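Local coordinates for protein 373aa long hypothetical citrate synthase (Sulfolobus tokodaii, PDB 1VGP) that probably belongs to the citrate synthases, a family of mainly helical proteins, and forms a two-chain assembly, at residues 119-124 against 335-340; 152-157 against 320-325; 261-266 against 307-312. All coordinates share one frame; numbering follows the deposited sequence.

Interaction 1. Residues 119-124 against 335-340; sequences KLISKF and RVVGWV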
ATOM      1  N   LYS A 119      19.065   4.252   1.133  1.00 40.69           N
ATOM      2  CA  LYS A 119      18.787   5.633   0.753  1.00 42.72           C
ATOM      3  C   LYS A 119      17.385   6.063   1.200  1.00 40.10           C
ATOM      4  O   LYS A 119      17.205   7.153   1.746  1.00 39.91           O
ATOM      5  CB  LYS A 119      18.959   5.806  -0.765  1.00 48.00           C
ATOM      6  CG  LYS A 119      17.994   4.987  -1.627  1.00 52.16           C
ATOM      7  CD  LYS A 119      17.267   5.851  -2.672  1.00 54.42           C
ATOM      8  CE  LYS A 119      16.248   6.806  -2.022  1.00 54.94           C
ATOM      9  NZ  LYS A 119      15.593   7.742  -3.002  1.00 54.33           N
ATOM     10  N   LEU A 120      16.399   5.203   0.982  1.00 37.68           N
ATOM     11  CA  LEU A 120      15.054   5.460   1.478  1.00 36.18           C
ATOM     12  C   LEU A 120      15.062   5.723   2.981  1.00 36.04           C
ATOM     13  O   LEU A 120      14.496   6.715   3.450  1.00 34.65           O
ATOM     14  CB  LEU A 120      14.142   4.266   1.184  1.00 32.57           C
ATOM     15  CG  LEU A 120      12.858   4.560   0.415  1.00 32.44           C
ATOM     16  CD1 LEU A 120      11.939   3.350   0.518  1.00 31.53           C
ATOM     17  CD2 LEU A 120      12.177   5.814   0.956  1.00 29.81           C
ATOM     18  N   ILE A 121      15.705   4.819   3.721  1.00 34.79           N
ATOM     19  CA  ILE A 121      15.731   4.862   5.181  1.00 34.95           C
ATOM     20  C   ILE A 121      16.323   6.191   5.660  1.00 36.14           C
ATOM     21  O   ILE A 121      15.845   6.800   6.616  1.00 37.42           O
ATOM     22  CB  ILE A 121      16.584   3.683   5.735  1.00 32.67           C
ATOM     23  CG1 ILE A 121      15.871   2.363   5.453  1.00 33.13           C
ATOM     24  CG2 ILE A 121      16.824   3.851   7.223  1.00 31.40           C
ATOM     25  CD1 ILE A 121      16.709   1.146   5.698  1.00 32.59           C
ATOM     26  N   SER A 122      17.363   6.630   4.967  1.00 36.67           N
ATOM     27  CA  SER A 122      18.089   7.821   5.347  1.00 37.01           C
ATOM     28  C   SER A 122      17.308   9.114   5.104  1.00 36.48           C
ATOM     29  O   SER A 122      17.579  10.139   5.741  1.00 37.95           O
ATOM     30  CB  SER A 122      19.409   7.878   4.595  1.00 38.67           C
ATOM     31  OG  SER A 122      19.436   9.014   3.759  1.00 43.12           O
ATOM     32  N   LYS A 123      16.342   9.072   4.193  1.00 34.09           N
ATOM     33  CA  LYS A 123      15.580  10.269   3.850  1.00 31.53           C
ATOM     34  C   LYS A 123      14.341  10.485   4.711  1.00 32.30           C
ATOM     35  O   LYS A 123      13.810  11.596   4.758  1.00 33.47           O
ATOM     36  CB  LYS A 123      15.157  10.229   2.381  1.00 30.36           C
ATOM     37  CG  LYS A 123      16.287  10.525   1.401  1.00 26.20           C
ATOM     38  CD  LYS A 123      15.942  10.029   0.017  1.00 27.51           C
ATOM     39  CE  LYS A 123      16.991  10.453  -0.986  1.00 28.71           C
ATOM     40  NZ  LYS A 123      18.058   9.436  -1.104  1.00 30.34           N
ATOM     41  N   PHE A 124      13.866   9.436   5.381  1.00 32.84           N
ATOM     42  CA  PHE A 124      12.658   9.558   6.195  1.00 30.75           C
ATOM     43  C   PHE A 124      12.807  10.700   7.187  1.00 29.82           C
ATOM     44  O   PHE A 124      11.966  11.590   7.255  1.00 28.15           O
ATOM     45  CB  PHE A 124      12.364   8.253   6.946  1.00 30.40           C
ATOM     46  CG  PHE A 124      11.392   7.348   6.238  1.00 29.89           C
ATOM     47  CD1 PHE A 124      10.120   7.136   6.752  1.00 27.54           C
ATOM     48  CD2 PHE A 124      11.751   6.708   5.053  1.00 30.82           C
ATOM     49  CE1 PHE A 124       9.219   6.296   6.098  1.00 28.99           C
ATOM     50  CE2 PHE A 124      10.856   5.867   4.392  1.00 28.40           C
ATOM     51  CZ  PHE A 124       9.586   5.661   4.913  1.00 28.47           C
ATOM     52  N   ARG A 335      10.745   2.075  11.753  1.00 30.32           N
ATOM     53  CA  ARG A 335      10.187   0.806  11.334  1.00 31.63           C
ATOM     54  C   ARG A 335      10.505   0.505   9.867  1.00 31.90           C
ATOM     55  O   ARG A 335      10.530  -0.651   9.454  1.00 30.19           O
ATOM     56  CB  ARG A 335       8.665   0.799  11.572  1.00 30.65           C
ATOM     57  CG  ARG A 335       7.971  -0.545  11.348  1.00 30.32           C
ATOM     58  CD  ARG A 335       8.716  -1.724  11.981  1.00 30.73           C
ATOM     59  NE  ARG A 335       8.890  -1.579  13.421  1.00 31.22           N
ATOM     60  CZ  ARG A 335       7.926  -1.752  14.325  1.00 32.40           C
ATOM     61  NH1 ARG A 335       6.688  -2.062  13.952  1.00 33.27           N
ATOM     62  NH2 ARG A 335       8.199  -1.622  15.616  1.00 29.70           N
ATOM     63  N   VAL A 336      10.763   1.540   9.076  1.00 33.12           N
ATOM     64  CA  VAL A 336      11.023   1.317   7.657  1.00 33.30           C
ATOM     65  C   VAL A 336      12.267   0.433   7.458  1.00 32.91           C
ATOM     66  O   VAL A 336      12.376  -0.297   6.466  1.00 32.56           O
ATOM     67  CB  VAL A 336      11.200   2.658   6.898  1.00 32.84           C
ATOM     68  CG1 VAL A 336      12.406   3.408   7.416  1.00 32.25           C
ATOM     69  CG2 VAL A 336      11.321   2.395   5.408  1.00 28.11           C
ATOM     70  N   VAL A 337      13.195   0.497   8.408  1.00 30.94           N
ATOM     71  CA  VAL A 337      14.334  -0.401   8.392  1.00 31.44           C
ATOM     72  C   VAL A 337      13.844  -1.836   8.509  1.00 31.08           C
ATOM     73  O   VAL A 337      14.277  -2.708   7.756  1.00 31.83           O
ATOM     74  CB  VAL A 337      15.306  -0.098   9.556  1.00 31.80           C
ATOM     75  CG1 VAL A 337      16.417  -1.146   9.610  1.00 30.55           C
ATOM     76  CG2 VAL A 337      15.898   1.293   9.376  1.00 31.67           C
ATOM     77  N   GLY A 338      12.934  -2.074   9.449  1.00 28.33           N
ATOM     78  CA  GLY A 338      12.320  -3.385   9.554  1.00 29.29           C
ATOM     79  C   GLY A 338      11.604  -3.827   8.285  1.00 30.05           C
ATOM     80  O   GLY A 338      11.734  -4.966   7.853  1.00 32.16           O
ATOM     81  N   TRP A 339      10.836  -2.924   7.687  1.00 29.36           N
ATOM     82  CA  TRP A 339      10.114  -3.241   6.467  1.00 29.16           C
ATOM     83  C   TRP A 339      11.071  -3.677   5.353  1.00 30.42           C
ATOM     84  O   TRP A 339      10.829  -4.667   4.658  1.00 29.51           O
ATOM     85  CB  TRP A 339       9.310  -2.025   5.999  1.00 29.02           C
ATOM     86  CG  TRP A 339       8.214  -1.630   6.926  1.00 28.92           C
ATOM     87  CD1 TRP A 339       7.624  -2.411   7.876  1.00 30.64           C
ATOM     88  CD2 TRP A 339       7.570  -0.348   6.995  1.00 28.66           C
ATOM     89  NE1 TRP A 339       6.651  -1.693   8.538  1.00 29.87           N
ATOM     90  CE2 TRP A 339       6.598  -0.431   8.020  1.00 28.66           C
ATOM     91  CE3 TRP A 339       7.717   0.850   6.290  1.00 28.57           C
ATOM     92  CZ2 TRP A 339       5.778   0.655   8.357  1.00 27.95           C
ATOM     93  CZ3 TRP A 339       6.899   1.928   6.628  1.00 27.57           C
ATOM     94  CH2 TRP A 339       5.943   1.822   7.652  1.00 27.13           C
ATOM     95  N   VAL A 340      12.152  -2.925   5.176  1.00 30.75           N
ATOM     96  CA  VAL A 340      13.105  -3.220   4.115  1.00 29.61           C
ATOM     97  C   VAL A 340      13.699  -4.597   4.353  1.00 29.25           C
ATOM     98  O   VAL A 340      13.820  -5.396   3.431  1.00 30.98           O
ATOM     99  CB  VAL A 340      14.226  -2.169   4.080  1.00 29.26           C
ATOM    100  CG1 VAL A 340      15.296  -2.559   3.072  1.00 27.10           C
ATOM    101  CG2 VAL A 340      13.634  -0.817   3.730  1.00 28.43           C
TER
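Ile121 lies across from Val337 where two helices pack, with their CA atoms 6.3 Å apart. The segments 119-124 and 335-340 run nearly antiparallel, at 166°, and their axes approach to 9.6 Å. They belong to the long helices 113-135 and 327-346. No hydrogen bond joins them, so the contact rests on apolar side chains.

Ile121 supplies much of one side. Its CG2 stands anti to the backbone N and meets Val337 CG2 at 3.5 Å. The other branch starts anti to the carbonyl carbon and carries CD1 toward the partner helix. There Ile121 CD1 packs near Val337 CG2 and reaches Val340 CG2 at 4.1 Å. Both branches of Ile121 touch Val337 CG2 from the same side, while CG1 also touches Val336 CG1.

One turn on, Phe124 and Val336 reach toward each other tip to tip. Val336 CG1 sits over the centre of one face of the Phe124 ring, 4.1 Å from the centroid and 9° off the normal, which makes a CH-pi contact. Val336 CG2 lies over the same face, displaced toward CE2 and CZ, 3.6 Å from Phe124 CE2. With chi1 at 63°, CG1 lies between the backbone N and the carbonyl carbon, and both methyls can meet the ring.

Around the pair, Phe124 also packs on Leu95 and Val99 of helix 91-105, and Val337 on Ile50 of helix 43-52. Every residue that touches is buried. The chemistry implies a hydrophobic helix-helix seam, held by methyl packing and one aromatic face, with no polar bond to fix its direction.

Interaction 2. Residues 152-157 against 320-325; sequences NFLYML and LGFEPD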
ATOM      1  N   ASN A 152      21.528  13.866  13.752  1.00 35.41           N
ATOM      2  CA  ASN A 152      21.139  14.689  12.610  1.00 35.11           C
ATOM      3  C   ASN A 152      19.626  14.881  12.548  1.00 35.30           C
ATOM      4  O   ASN A 152      19.142  15.941  12.149  1.00 33.57           O
ATOM      5  CB  ASN A 152      21.633  14.057  11.307  1.00 34.36           C
ATOM      6  CG  ASN A 152      21.224  14.861  10.079  1.00 37.04           C
ATOM      7  OD1 ASN A 152      21.686  15.986   9.881  1.00 34.86           O
ATOM      8  ND2 ASN A 152      20.352  14.294   9.257  1.00 38.69           N
ATOM      9  N   PHE A 153      18.883  13.852  12.948  1.00 35.80           N
ATOM     10  CA  PHE A 153      17.433  13.966  13.020  1.00 36.36           C
ATOM     11  C   PHE A 153      17.058  15.151  13.895  1.00 34.82           C
ATOM     12  O   PHE A 153      16.321  16.030  13.468  1.00 35.99           O
ATOM     13  CB  PHE A 153      16.811  12.677  13.587  1.00 36.37           C
ATOM     14  CG  PHE A 153      15.388  12.430  13.139  1.00 38.24           C
ATOM     15  CD1 PHE A 153      14.533  13.486  12.854  1.00 37.99           C
ATOM     16  CD2 PHE A 153      14.899  11.133  13.023  1.00 36.71           C
ATOM     17  CE1 PHE A 153      13.212  13.253  12.461  1.00 38.86           C
ATOM     18  CE2 PHE A 153      13.579  10.898  12.632  1.00 36.17           C
ATOM     19  CZ  PHE A 153      12.738  11.952  12.353  1.00 36.24           C
ATOM     20  N   LEU A 154      17.573  15.182  15.117  1.00 35.42           N
ATOM     21  CA  LEU A 154      17.241  16.258  16.044  1.00 36.72           C
ATOM     22  C   LEU A 154      17.816  17.590  15.563  1.00 37.75           C
ATOM     23  O   LEU A 154      17.195  18.650  15.725  1.00 35.10           O
ATOM     24  CB  LEU A 154      17.776  15.931  17.438  1.00 37.36           C
ATOM     25  CG  LEU A 154      17.171  14.701  18.111  1.00 39.06           C
ATOM     26  CD1 LEU A 154      17.579  14.677  19.582  1.00 38.60           C
ATOM     27  CD2 LEU A 154      15.652  14.724  17.966  1.00 36.04           C
ATOM     28  N   TYR A 155      19.003  17.523  14.966  1.00 38.06           N
ATOM     29  CA  TYR A 155      19.606  18.692  14.347  1.00 38.32           C
ATOM     30  C   TYR A 155      18.654  19.375  13.367  1.00 38.44           C
ATOM     31  O   TYR A 155      18.407  20.583  13.473  1.00 37.53           O
ATOM     32  CB  TYR A 155      20.894  18.305  13.616  1.00 40.40           C
ATOM     33  CG  TYR A 155      21.418  19.408  12.720  1.00 42.74           C
ATOM     34  CD1 TYR A 155      21.628  20.698  13.217  1.00 43.09           C
ATOM     35  CD2 TYR A 155      21.680  19.170  11.371  1.00 41.62           C
ATOM     36  CE1 TYR A 155      22.082  21.722  12.390  1.00 43.97           C
ATOM     37  CE2 TYR A 155      22.134  20.186  10.536  1.00 42.32           C
ATOM     38  CZ  TYR A 155      22.334  21.458  11.048  1.00 44.05           C
ATOM     39  OH  TYR A 155      22.780  22.458  10.220  1.00 43.98           O
ATOM     40  N   MET A 156      18.134  18.603  12.411  1.00 37.50           N
ATOM     41  CA  MET A 156      17.280  19.160  11.365  1.00 37.03           C
ATOM     42  C   MET A 156      15.950  19.628  11.936  1.00 36.46           C
ATOM     43  O   MET A 156      15.206  20.339  11.276  1.00 35.28           O
ATOM     44  CB  MET A 156      17.021  18.129  10.265  1.00 37.96           C
ATOM     45  CG  MET A 156      18.260  17.611   9.569  1.00 40.41           C
ATOM     46  SD  MET A 156      17.831  16.547   8.170  1.00 46.90           S
ATOM     47  CE  MET A 156      17.382  15.023   8.996  1.00 47.04           C
ATOM     48  N   LEU A 157      15.649  19.223  13.161  1.00 38.25           N
ATOM     49  CA  LEU A 157      14.412  19.642  13.804  1.00 40.61           C
ATOM     50  C   LEU A 157      14.645  20.953  14.530  1.00 43.23           C
ATOM     51  O   LEU A 157      13.878  21.908  14.368  1.00 41.78           O
ATOM     52  CB  LEU A 157      13.926  18.563  14.789  1.00 40.88           C
ATOM     53  CG  LEU A 157      12.424  18.431  15.032  1.00 40.70           C
ATOM     54  CD1 LEU A 157      11.977  19.512  15.981  1.00 46.25           C
ATOM     55  CD2 LEU A 157      11.658  18.544  13.723  1.00 40.94           C
ATOM     56  N   LEU A 320      11.518  15.624  23.185  1.00 36.69           N
ATOM     57  CA  LEU A 320      12.531  15.757  22.148  1.00 34.31           C
ATOM     58  C   LEU A 320      12.121  16.799  21.102  1.00 35.29           C
ATOM     59  O   LEU A 320      12.844  17.039  20.133  1.00 33.36           O
ATOM     60  CB  LEU A 320      12.776  14.397  21.483  1.00 33.48           C
ATOM     61  CG  LEU A 320      13.612  13.422  22.310  1.00 33.27           C
ATOM     62  CD1 LEU A 320      13.779  12.108  21.572  1.00 30.74           C
ATOM     63  CD2 LEU A 320      14.972  14.033  22.587  1.00 35.40           C
ATOM     64  N   GLY A 321      10.962  17.417  21.304  1.00 34.80           N
ATOM     65  CA  GLY A 321      10.592  18.553  20.484  1.00 33.95           C
ATOM     66  C   GLY A 321       9.638  18.237  19.346  1.00 35.55           C
ATOM     67  O   GLY A 321       9.426  19.070  18.465  1.00 36.72           O
ATOM     68  N   PHE A 322       9.061  17.041  19.348  1.00 36.28           N
ATOM     69  CA  PHE A 322       8.091  16.693  18.322  1.00 36.37           C
ATOM     70  C   PHE A 322       6.694  17.003  18.807  1.00 38.57           C
ATOM     71  O   PHE A 322       6.406  16.954  20.002  1.00 40.32           O
ATOM     72  CB  PHE A 322       8.162  15.212  17.976  1.00 33.73           C
ATOM     73  CG  PHE A 322       9.415  14.815  17.271  1.00 31.60           C
ATOM     74  CD1 PHE A 322      10.473  14.246  17.977  1.00 30.24           C
ATOM     75  CD2 PHE A 322       9.530  14.966  15.890  1.00 30.25           C
ATOM     76  CE1 PHE A 322      11.625  13.826  17.319  1.00 30.37           C
ATOM     77  CE2 PHE A 322      10.683  14.547  15.220  1.00 30.42           C
ATOM     78  CZ  PHE A 322      11.733  13.975  15.934  1.00 30.25           C
ATOM     79  N   GLU A 323       5.817  17.314  17.867  1.00 41.97           N
ATOM     80  CA  GLU A 323       4.418  17.482  18.196  1.00 42.65           C
ATOM     81  C   GLU A 323       3.725  16.142  17.999  1.00 41.32           C
ATOM     82  O   GLU A 323       4.114  15.330  17.151  1.00 38.40           O
ATOM     83  CB  GLU A 323       3.834  18.592  17.330  1.00 48.01           C
ATOM     84  CG  GLU A 323       4.817  19.757  17.149  1.00 55.86           C
ATOM     85  CD  GLU A 323       4.170  21.119  17.268  1.00 63.39           C
ATOM     86  OE1 GLU A 323       4.878  22.132  17.045  1.00 68.27           O
ATOM     87  OE2 GLU A 323       2.958  21.185  17.581  1.00 67.39           O
ATOM     88  N   PRO A 324       2.705  15.876  18.820  1.00 41.24           N
ATOM     89  CA  PRO A 324       2.043  14.571  18.892  1.00 39.67           C
ATOM     90  C   PRO A 324       1.625  13.928  17.583  1.00 39.46           C
ATOM     91  O   PRO A 324       1.575  12.704  17.497  1.00 41.88           O
ATOM     92  CB  PRO A 324       0.849  14.812  19.820  1.00 37.92           C
ATOM     93  CG  PRO A 324       0.804  16.303  20.036  1.00 39.20           C
ATOM     94  CD  PRO A 324       2.190  16.796  19.842  1.00 39.25           C
ATOM     95  N   ASP A 325       1.317  14.709  16.556  1.00 40.66           N
ATOM     96  CA  ASP A 325       0.867  14.068  15.323  1.00 43.07           C
ATOM     97  C   ASP A 325       2.034  13.723  14.414  1.00 40.81           C
ATOM     98  O   ASP A 325       1.857  13.204  13.310  1.00 41.46           O
ATOM     99  CB  ASP A 325      -0.165  14.936  14.588  1.00 45.28           C
ATOM    100  CG  ASP A 325       0.314  16.340  14.353  1.00 49.29           C
ATOM    101  OD1 ASP A 325      -0.542  17.207  14.066  1.00 49.50           O
ATOM    102  OD2 ASP A 325       1.541  16.576  14.455  1.00 52.02           O
TER
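Phe153 and Phe322 form the aromatic part of this contact. Their planes stand at 88° and the ring centroids are 5.6 Å apart. It is an offset edge-to-face pair, with the edge of Phe322 directed at the face of Phe153. The closest atoms are Phe153 CE1 and Phe322 CZ, at 3.8 Å. CE1 also lies near the plane of the Phe322 ring. The CG of Phe322 is anti to the carbonyl carbon (chi1 -69°), and the ring extends from the loop to the helix.

Aliphatic contacts flank the rings. Leu154 divides its two methyls: CD1 meets Leu320 CD2 at 4.0 Å, and CD2 meets Phe322 CE1 at 4.2 Å. On the CE2 side of the Phe322 ring, Leu157 CG approaches Phe322 CE2 at 4.3 Å. The ring therefore has a leucine at each of its two CE atoms and Phe153 at its tip.

The backbone contributes one close approach. Leu157 CD1 lies 3.6 Å from Gly321 O, a van der Waals contact. Gly321 ends helix 309-319 in a Schellman motif, with a positive phi of 99°. This turn leads the chain into the loop that carries Phe322. No hydrogen bond crosses between the segments themselves, though Leu320 O is bonded to Tyr158 OH just beyond Leu157.

The contact sets helix 149-158 against the loop between helices 309-319 and 327-346. Phe153 also packs on Val128 of helix 113-135 and Met170 of helix 164-175. Phe322 is backed by Phe327 and Val330 of helix 327-346.

Interaction 3. Residues 261-266 against 307-312; sequences DPRARI and PNVDFF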
ATOM      1  N   ASP A 261       6.879  -4.525  28.991  1.00 30.20           N
ATOM      2  CA  ASP A 261       7.460  -4.477  27.656  1.00 29.60           C
ATOM      3  C   ASP A 261       8.937  -4.159  27.809  1.00 28.90           C
ATOM      4  O   ASP A 261       9.290  -3.140  28.399  1.00 28.03           O
ATOM      5  CB  ASP A 261       6.768  -3.376  26.833  1.00 30.20           C
ATOM      6  CG  ASP A 261       7.282  -3.287  25.401  1.00 31.42           C
ATOM      7  OD1 ASP A 261       8.477  -3.579  25.166  1.00 28.87           O
ATOM      8  OD2 ASP A 261       6.488  -2.911  24.506  1.00 30.96           O
ATOM      9  N   PRO A 262       9.825  -5.025  27.292  1.00 29.13           N
ATOM     10  CA  PRO A 262      11.259  -4.758  27.452  1.00 27.89           C
ATOM     11  C   PRO A 262      11.668  -3.409  26.867  1.00 28.12           C
ATOM     12  O   PRO A 262      12.565  -2.749  27.380  1.00 27.90           O
ATOM     13  CB  PRO A 262      11.922  -5.940  26.735  1.00 24.89           C
ATOM     14  CG  PRO A 262      10.873  -6.448  25.802  1.00 25.90           C
ATOM     15  CD  PRO A 262       9.591  -6.270  26.540  1.00 29.03           C
ATOM     16  N   ARG A 263      10.994  -3.000  25.798  1.00 28.69           N
ATOM     17  CA  ARG A 263      11.243  -1.691  25.195  1.00 27.13           C
ATOM     18  C   ARG A 263      10.817  -0.557  26.131  1.00 27.42           C
ATOM     19  O   ARG A 263      11.496   0.454  26.237  1.00 26.26           O
ATOM     20  CB  ARG A 263      10.498  -1.592  23.861  1.00 26.02           C
ATOM     21  CG  ARG A 263      10.747  -2.786  22.952  1.00 24.50           C
ATOM     22  CD  ARG A 263       9.860  -2.781  21.719  1.00 24.20           C
ATOM     23  NE  ARG A 263       8.450  -2.942  22.062  1.00 26.59           N
ATOM     24  CZ  ARG A 263       7.451  -2.771  21.202  1.00 27.73           C
ATOM     25  NH1 ARG A 263       7.704  -2.519  19.923  1.00 25.84           N
ATOM     26  NH2 ARG A 263       6.201  -2.839  21.626  1.00 29.72           N
ATOM     27  N   ALA A 264       9.695  -0.740  26.818  1.00 27.08           N
ATOM     28  CA  ALA A 264       9.244   0.228  27.811  1.00 25.88           C
ATOM     29  C   ALA A 264      10.230   0.328  28.968  1.00 28.32           C
ATOM     30  O   ALA A 264      10.539   1.426  29.445  1.00 29.24           O
ATOM     31  CB  ALA A 264       7.869  -0.161  28.334  1.00 21.16           C
ATOM     32  N   ARG A 265      10.726  -0.816  29.426  1.00 29.51           N
ATOM     33  CA  ARG A 265      11.669  -0.809  30.532  1.00 32.29           C
ATOM     34  C   ARG A 265      12.910  -0.002  30.150  1.00 32.20           C
ATOM     35  O   ARG A 265      13.392   0.817  30.928  1.00 32.29           O
ATOM     36  CB  ARG A 265      12.060  -2.241  30.913  1.00 33.93           C
ATOM     37  CG  ARG A 265      12.584  -2.359  32.333  1.00 40.59           C
ATOM     38  CD  ARG A 265      13.032  -3.773  32.676  1.00 44.02           C
ATOM     39  NE  ARG A 265      11.914  -4.684  32.938  1.00 48.93           N
ATOM     40  CZ  ARG A 265      10.975  -4.512  33.874  1.00 51.41           C
ATOM     41  NH1 ARG A 265      10.927  -3.394  34.605  1.00 49.03           N
ATOM     42  NH2 ARG A 265      10.081  -5.478  34.085  1.00 50.40           N
ATOM     43  N   ILE A 266      13.409  -0.224  28.939  1.00 31.42           N
ATOM     44  CA  ILE A 266      14.592   0.475  28.465  1.00 32.06           C
ATOM     45  C   ILE A 266      14.312   1.963  28.269  1.00 33.90           C
ATOM     46  O   ILE A 266      15.126   2.803  28.644  1.00 37.13           O
ATOM     47  CB  ILE A 266      15.087  -0.115  27.131  1.00 30.67           C
ATOM     48  CG1 ILE A 266      15.510  -1.571  27.333  1.00 31.12           C
ATOM     49  CG2 ILE A 266      16.245   0.708  26.601  1.00 30.45           C
ATOM     50  CD1 ILE A 266      15.893  -2.281  26.049  1.00 29.80           C
ATOM     51  N   PRO A 307       2.763  -1.745  31.520  1.00 35.18           N
ATOM     52  CA  PRO A 307       3.019  -0.654  30.573  1.00 36.09           C
ATOM     53  C   PRO A 307       3.764  -1.152  29.332  1.00 35.04           C
ATOM     54  O   PRO A 307       4.531  -2.104  29.405  1.00 36.68           O
ATOM     55  CB  PRO A 307       3.828   0.354  31.397  1.00 35.07           C
ATOM     56  CG  PRO A 307       4.361  -0.423  32.543  1.00 31.96           C
ATOM     57  CD  PRO A 307       3.342  -1.469  32.847  1.00 31.33           C
ATOM     58  N   ASN A 308       3.521  -0.513  28.195  1.00 34.22           N
ATOM     59  CA  ASN A 308       4.186  -0.884  26.956  1.00 32.26           C
ATOM     60  C   ASN A 308       4.967   0.312  26.441  1.00 33.04           C
ATOM     61  O   ASN A 308       4.899   1.402  27.019  1.00 32.89           O
ATOM     62  CB  ASN A 308       3.160  -1.314  25.906  1.00 31.21           C
ATOM     63  CG  ASN A 308       2.239  -0.180  25.503  1.00 33.32           C
ATOM     64  OD1 ASN A 308       2.702   0.914  25.157  1.00 31.47           O
ATOM     65  ND2 ASN A 308       0.928  -0.428  25.541  1.00 34.05           N
ATOM     66  N   VAL A 309       5.695   0.116  25.346  1.00 32.10           N
ATOM     67  CA  VAL A 309       6.591   1.150  24.855  1.00 32.52           C
ATOM     68  C   VAL A 309       5.899   2.503  24.676  1.00 32.15           C
ATOM     69  O   VAL A 309       6.493   3.536  24.966  1.00 28.83           O
ATOM     70  CB  VAL A 309       7.246   0.729  23.524  1.00 32.95           C
ATOM     71  CG1 VAL A 309       6.205   0.660  22.429  1.00 32.08           C
ATOM     72  CG2 VAL A 309       8.346   1.707  23.161  1.00 29.65           C
ATOM     73  N   ASP A 310       4.653   2.494  24.207  1.00 34.84           N
ATOM     74  CA  ASP A 310       3.905   3.734  23.978  1.00 37.71           C
ATOM     75  C   ASP A 310       3.762   4.564  25.246  1.00 38.41           C
ATOM     76  O   ASP A 310       3.655   5.788  25.191  1.00 40.61           O
ATOM     77  CB  ASP A 310       2.500   3.440  23.435  1.00 37.33           C
ATOM     78  CG  ASP A 310       2.527   2.712  22.096  1.00 38.27           C
ATOM     79  OD1 ASP A 310       1.570   1.950  21.825  1.00 38.29           O
ATOM     80  OD2 ASP A 310       3.499   2.893  21.323  1.00 36.58           O
ATOM     81  N   PHE A 311       3.759   3.893  26.390  1.00 39.12           N
ATOM     82  CA  PHE A 311       3.571   4.559  27.672  1.00 38.63           C
ATOM     83  C   PHE A 311       4.658   5.591  27.953  1.00 38.71           C
ATOM     84  O   PHE A 311       4.390   6.635  28.534  1.00 39.45           O
ATOM     85  CB  PHE A 311       3.542   3.524  28.791  1.00 36.85           C
ATOM     86  CG  PHE A 311       3.172   4.089  30.127  1.00 33.89           C
ATOM     87  CD1 PHE A 311       4.156   4.499  31.017  1.00 32.35           C
ATOM     88  CD2 PHE A 311       1.836   4.211  30.499  1.00 30.86           C
ATOM     89  CE1 PHE A 311       3.823   5.020  32.270  1.00 30.53           C
ATOM     90  CE2 PHE A 311       1.489   4.735  31.751  1.00 29.40           C
ATOM     91  CZ  PHE A 311       2.489   5.139  32.638  1.00 27.78           C
ATOM     92  N   PHE A 312       5.886   5.303  27.548  1.00 38.80           N
ATOM     93  CA  PHE A 312       6.957   6.256  27.749  1.00 39.47           C
ATOM     94  C   PHE A 312       7.364   6.949  26.458  1.00 40.89           C
ATOM     95  O   PHE A 312       7.866   8.075  26.488  1.00 43.62           O
ATOM     96  CB  PHE A 312       8.172   5.573  28.373  1.00 39.60           C
ATOM     97  CG  PHE A 312       7.940   5.089  29.776  1.00 39.13           C
ATOM     98  CD1 PHE A 312       7.895   3.723  30.055  1.00 37.66           C
ATOM     99  CD2 PHE A 312       7.789   5.992  30.824  1.00 36.83           C
ATOM    100  CE1 PHE A 312       7.707   3.264  31.352  1.00 36.50           C
ATOM    101  CE2 PHE A 312       7.600   5.547  32.121  1.00 36.35           C
ATOM    102  CZ  PHE A 312       7.560   4.177  32.388  1.00 37.06           C
TER
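Asp261 and Val309 link two helix starts. Both segments open with an N-cap: Asp261 caps helix 262-278 and Asn308 caps helix 309-319. The side chain of Asp261 serves its own helix and also reaches the other.

Asp261 CB packs 3.6 Å from Asn308 CA. The next atom, CG, is anti to the backbone N (chi1 -178°), which turns the carboxylate between Arg263 and Val309. Asp261 OD1 accepts from Arg263 N at 2.7 Å, the capping bond, and also from Arg263 NE. Asp261 OD2 takes Arg263 NH2 at 2.9 Å, in a salt bridge, together with NE. Asp261 OD2 also accepts from Val309 N at 3.2 Å, and this donor stands above the carboxylate plane, 60° out of it. The guanidinium meets the carboxylate side-on and almost in plane, through NE and NH2, so its rotation is well fixed. With two helix starts and an arginine nearby, the negative charge of Asp261 is probably stabilised.

A weak backbone bond from Asp261 N to Pro307 O adds a second link. Asn308 OD1 turns back to its own helix, with weak bonds to Asp310 N and Phe311 N, while its ND2 is bonded to Gly253 O. Ala264 CB rests on the backbone of Asn308, 3.5 Å from Asn308 C. Phe312 CD1 approaches Ala264 O at 3.6 Å.

The contact is buried, and Arg263 also touches His180. Val309 covers one face of the Arg263 guanidinium, with Val309 CG1 offset toward the rim and 3.6 Å from Arg263 NH2.

Overall arrangement
All three contacts are buried, and none involves the other chain. No hydrogen bond crosses interaction 1 or 2, and both rest mainly on apolar side chains. Interaction 3 mixes apolar packing with two hydrogen bonds across it, one weak, and adds a carboxylate shared by two helix starts. Interaction 1 joins the middles of two long helices. Interaction 2 joins a helix to a loop, and interaction 3 joins the N-terminal ends of two helices. Helix 309-319 begins in interaction 3 and ends at the loop of interaction 2, which leads into helix 327-346 of interaction 1. Interaction 1 lies nearest the chain centre, at about 10 Å between centres.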